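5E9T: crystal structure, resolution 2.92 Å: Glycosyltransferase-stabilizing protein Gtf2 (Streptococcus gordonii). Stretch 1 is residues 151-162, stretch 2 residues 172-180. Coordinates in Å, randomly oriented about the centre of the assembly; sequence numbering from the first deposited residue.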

# COMPACT_ATOMS: atom_id res chain seq x y z
N ARG B 151 15.11 5.14 -29.45
CA ARG B 151 15.46 6.05 -30.53
C ARG B 151 15.83 7.45 -30.03
O ARG B 151 16.79 8.04 -30.52
N ILE B 152 15.07 7.99 -29.08
CA ILE B 152 15.30 9.35 -28.59
C ILE B 152 15.13 9.37 -27.08
O ILE B 152 14.08 8.97 -26.56
N VAL B 153 16.14 9.86 -26.37
CA VAL B 153 16.08 10.09 -24.94
C VAL B 153 16.31 11.58 -24.73
O VAL B 153 17.42 12.08 -24.94
N GLU B 154 15.27 12.31 -24.32
CA GLU B 154 15.39 13.75 -24.12
C GLU B 154 15.41 14.04 -22.63
O GLU B 154 14.40 13.86 -21.93
N ASN B 155 16.55 14.53 -22.15
CA ASN B 155 16.71 14.90 -20.75
C ASN B 155 16.04 16.25 -20.53
O ASN B 155 16.43 17.25 -21.15
N HIS B 156 15.04 16.29 -19.65
CA HIS B 156 14.28 17.52 -19.45
C HIS B 156 14.96 18.50 -18.50
O HIS B 156 14.60 19.68 -18.50
N VAL B 157 15.90 18.04 -17.68
CA VAL B 157 16.59 18.96 -16.78
C VAL B 157 17.70 19.71 -17.52
O VAL B 157 17.82 20.93 -17.41
N THR B 158 18.53 18.99 -18.28
CA THR B 158 19.62 19.62 -19.01
C THR B 158 19.25 20.06 -20.41
O THR B 158 19.98 20.87 -21.00
N GLY B 159 18.15 19.57 -20.97
CA GLY B 159 17.82 19.80 -22.36
C GLY B 159 18.50 18.87 -23.34
O GLY B 159 18.07 18.80 -24.50
N ASP B 160 19.53 18.14 -22.92
CA ASP B 160 20.28 17.28 -23.83
C ASP B 160 19.36 16.23 -24.46
O ASP B 160 18.59 15.57 -23.76
N ILE B 161 19.45 16.09 -25.78
CA ILE B 161 18.69 15.10 -26.52
C ILE B 161 19.67 14.07 -27.06
O ILE B 161 20.55 14.40 -27.86
N ILE B 162 19.52 12.82 -26.61
CA ILE B 162 20.35 11.72 -27.07
C ILE B 162 19.59 11.02 -28.18
O ILE B 162 18.55 10.40 -27.94
N ILE B 172 24.47 13.25 -29.57
CA ILE B 172 23.92 14.07 -28.49
C ILE B 172 23.68 15.46 -29.04
O ILE B 172 24.58 16.07 -29.62
N PHE B 173 22.46 15.97 -28.85
CA PHE B 173 22.09 17.31 -29.26
C PHE B 173 21.88 18.17 -28.03
O PHE B 173 21.05 17.84 -27.17
N LYS B 174 22.62 19.28 -27.94
CA LYS B 174 22.59 20.09 -26.72
C LYS B 174 21.24 20.76 -26.48
O LYS B 174 20.98 21.18 -25.35
N SER B 175 20.39 20.86 -27.49
CA SER B 175 19.13 21.59 -27.31
C SER B 175 18.10 21.12 -28.32
O SER B 175 18.42 20.45 -29.32
N ARG B 176 16.84 21.48 -28.05
CA ARG B 176 15.74 21.14 -28.95
C ARG B 176 15.91 21.78 -30.31
O ARG B 176 15.57 21.18 -31.34
N VAL B 177 16.43 23.01 -30.35
CA VAL B 177 16.69 23.68 -31.62
C VAL B 177 17.68 22.87 -32.44
O VAL B 177 17.46 22.60 -33.63
N ASP B 178 18.77 22.43 -31.81
CA ASP B 178 19.77 21.65 -32.53
C ASP B 178 19.21 20.32 -33.02
O ASP B 178 19.68 19.79 -34.03
N PHE B 179 18.20 19.78 -32.34
CA PHE B 179 17.60 18.53 -32.81
C PHE B 179 16.75 18.77 -34.05
O PHE B 179 16.87 18.05 -35.04
N ILE B 180 15.87 19.78 -34.00
CA ILE B 180 15.03 20.11 -35.15
C ILE B 180 15.89 20.39 -36.37
O ILE B 180 15.59 19.95 -37.48

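What fixes the register of the two backbones? Ile161 and Phe173 form an antiparallel hydrogen-bonded pair: Ile161 N donates to Phe173 O at 2.7 Å, and Phe173 N returns the bond to Ile161 O, also at 2.7 Å. Both are nearly straight, so these four atoms satisfy one another. On its other edge the hairpin strand of Ile161 and Ile162 is held by Val153, whose N reaches Ile162 O at 2.9 Å and whose O accepts from Ile162 N at 2.8 Å.

Which side chains fill the space between the strands and the helix? Ile161 is the centre, covered by the second stretch more than any other residue. In the m, t rotamer it sets CD1 3.7 Å from Phe179 CB, while its CG2 lies over one face of the Phe179 ring. Phe179, chi1 t, points toward the first stretch, and its CZ meets CD1 of Ile152 (m, t) at 3.6 Å. The CB atoms of Ile161 and Phe173 (chi1 m) are 4.2 Å apart. Ile162 and Ile172, both m, t, share the opposite sheet face, their CG1 atoms 4.5 Å apart.

How is the buried charge of Glu154 answered? Extended with chi1 and chi2 both t, it carries OE2 to 2.8 Å from Arg176 NH1, a salt bridge. Arg176 leaves its backbone sideways, but chi1 t and the later bends bring its end nearer. Glu154 OE1 and Arg176 NH2 are hydrogen-bonded elsewhere in the structure.

What satisfies the polar groups of the turn and the helix start? Asn155 OD1 accepts from Val157 N at 2.9 Å and Thr158 N at 3.1 Å. Thr158 OG1 (chi1 p) donates to Asp160 OD2 at 2.6 Å and accepts from Asp160 N at 3.1 Å. At the N-cap position, Ser175 OG donates to Asp178 OD2 at 2.9 Å.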

# COMPACT_ATOMS: atom_id res chain seq x y z
CB ARG B 151 14.33 6.10 -31.56
CG ARG B 151 14.15 4.77 -32.30
CD ARG B 151 15.28 4.53 -33.30
NE ARG B 151 16.14 3.39 -32.96
CZ ARG B 151 15.99 2.16 -33.44
NH1 ARG B 151 14.99 1.89 -34.28
NH2 ARG B 151 16.83 1.19 -33.09
CB ILE B 152 14.34 10.38 -29.22
CG1 ILE B 152 14.50 10.43 -30.74
CG2 ILE B 152 14.56 11.75 -28.60
CD1 ILE B 152 13.45 11.27 -31.43
CB VAL B 153 17.13 9.27 -24.17
CG1 VAL B 153 16.82 9.26 -22.69
CG2 VAL B 153 17.22 7.86 -24.74
CB GLU B 154 14.26 14.52 -24.80
CG GLU B 154 14.29 16.01 -24.48
CD GLU B 154 13.60 16.87 -25.52
OE1 GLU B 154 13.03 16.32 -26.48
OE2 GLU B 154 13.63 18.12 -25.37
CB ASN B 155 18.19 14.95 -20.40
CG ASN B 155 18.45 15.15 -18.92
OD1 ASN B 155 17.83 16.00 -18.28
ND2 ASN B 155 19.37 14.37 -18.37
CB HIS B 156 12.87 17.20 -18.95
CG HIS B 156 12.03 16.48 -19.95
ND1 HIS B 156 12.03 16.80 -21.29
CD2 HIS B 156 11.16 15.45 -19.82
CE1 HIS B 156 11.20 16.00 -21.94
NE2 HIS B 156 10.66 15.17 -21.07
CB VAL B 157 17.14 18.21 -15.55
CG1 VAL B 157 17.77 19.20 -14.58
CG2 VAL B 157 16.03 17.43 -14.88
CB THR B 158 20.82 18.66 -19.12
OG1 THR B 158 20.51 17.62 -20.05
CG2 THR B 158 21.14 18.05 -17.77
CB ASP B 160 21.43 16.59 -23.09
CG ASP B 160 22.45 17.58 -22.56
OD1 ASP B 160 22.92 18.43 -23.34
OD2 ASP B 160 22.79 17.50 -21.36
CB ILE B 161 17.87 15.73 -27.65
CG1 ILE B 161 16.80 16.66 -27.09
CG2 ILE B 161 17.25 14.65 -28.53
CD1 ILE B 161 15.90 17.26 -28.14
CB ILE B 162 20.71 10.76 -25.94
CG1 ILE B 162 21.35 11.51 -24.78
CG2 ILE B 162 21.67 9.68 -26.44
CD1 ILE B 162 21.70 10.63 -23.61
CB ILE B 172 24.87 14.12 -27.28
CG1 ILE B 172 25.16 12.71 -26.76
CG2 ILE B 172 24.29 14.99 -26.18
CD1 ILE B 172 26.23 12.67 -25.70
CB PHE B 173 20.83 17.29 -30.13
CG PHE B 173 21.03 16.60 -31.44
CD1 PHE B 173 21.50 17.30 -32.54
CD2 PHE B 173 20.75 15.25 -31.58
CE1 PHE B 173 21.69 16.67 -33.75
CE2 PHE B 173 20.94 14.62 -32.79
CZ PHE B 173 21.41 15.32 -33.88
CB LYS B 174 23.70 21.15 -26.78
CG LYS B 174 25.02 20.64 -27.35
CD LYS B 174 25.65 19.56 -26.47
CE LYS B 174 26.55 18.65 -27.30
NZ LYS B 174 27.36 17.70 -26.48
CB SER B 175 19.34 23.10 -27.43
OG SER B 175 19.29 23.51 -28.78
CB ARG B 176 14.42 21.58 -28.31
CG ARG B 176 13.18 21.25 -29.13
CD ARG B 176 12.16 20.53 -28.28
NE ARG B 176 11.66 21.35 -27.18
CZ ARG B 176 11.23 20.87 -26.02
NH1 ARG B 176 11.27 19.56 -25.80
NH2 ARG B 176 10.79 21.68 -25.07
CB VAL B 177 17.20 25.11 -31.38
CG1 VAL B 177 17.83 25.67 -32.65
CG2 VAL B 177 16.07 26.01 -30.92
CB ASP B 178 21.00 21.42 -31.64
CG ASP B 178 21.83 22.68 -31.46
OD1 ASP B 178 22.72 22.91 -32.30
OD2 ASP B 178 21.57 23.43 -30.50
CB PHE B 179 16.77 17.88 -31.70
CG PHE B 179 16.10 16.61 -32.13
CD1 PHE B 179 16.82 15.62 -32.78
CD2 PHE B 179 14.75 16.41 -31.89
CE1 PHE B 179 16.21 14.45 -33.18
CE2 PHE B 179 14.14 15.23 -32.29
CZ PHE B 179 14.87 14.26 -32.94
CB ILE B 180 14.14 21.32 -34.81
CG1 ILE B 180 13.28 21.04 -33.58
CG2 ILE B 180 13.26 21.69 -35.99
CD1 ILE B 180 12.69 22.29 -32.96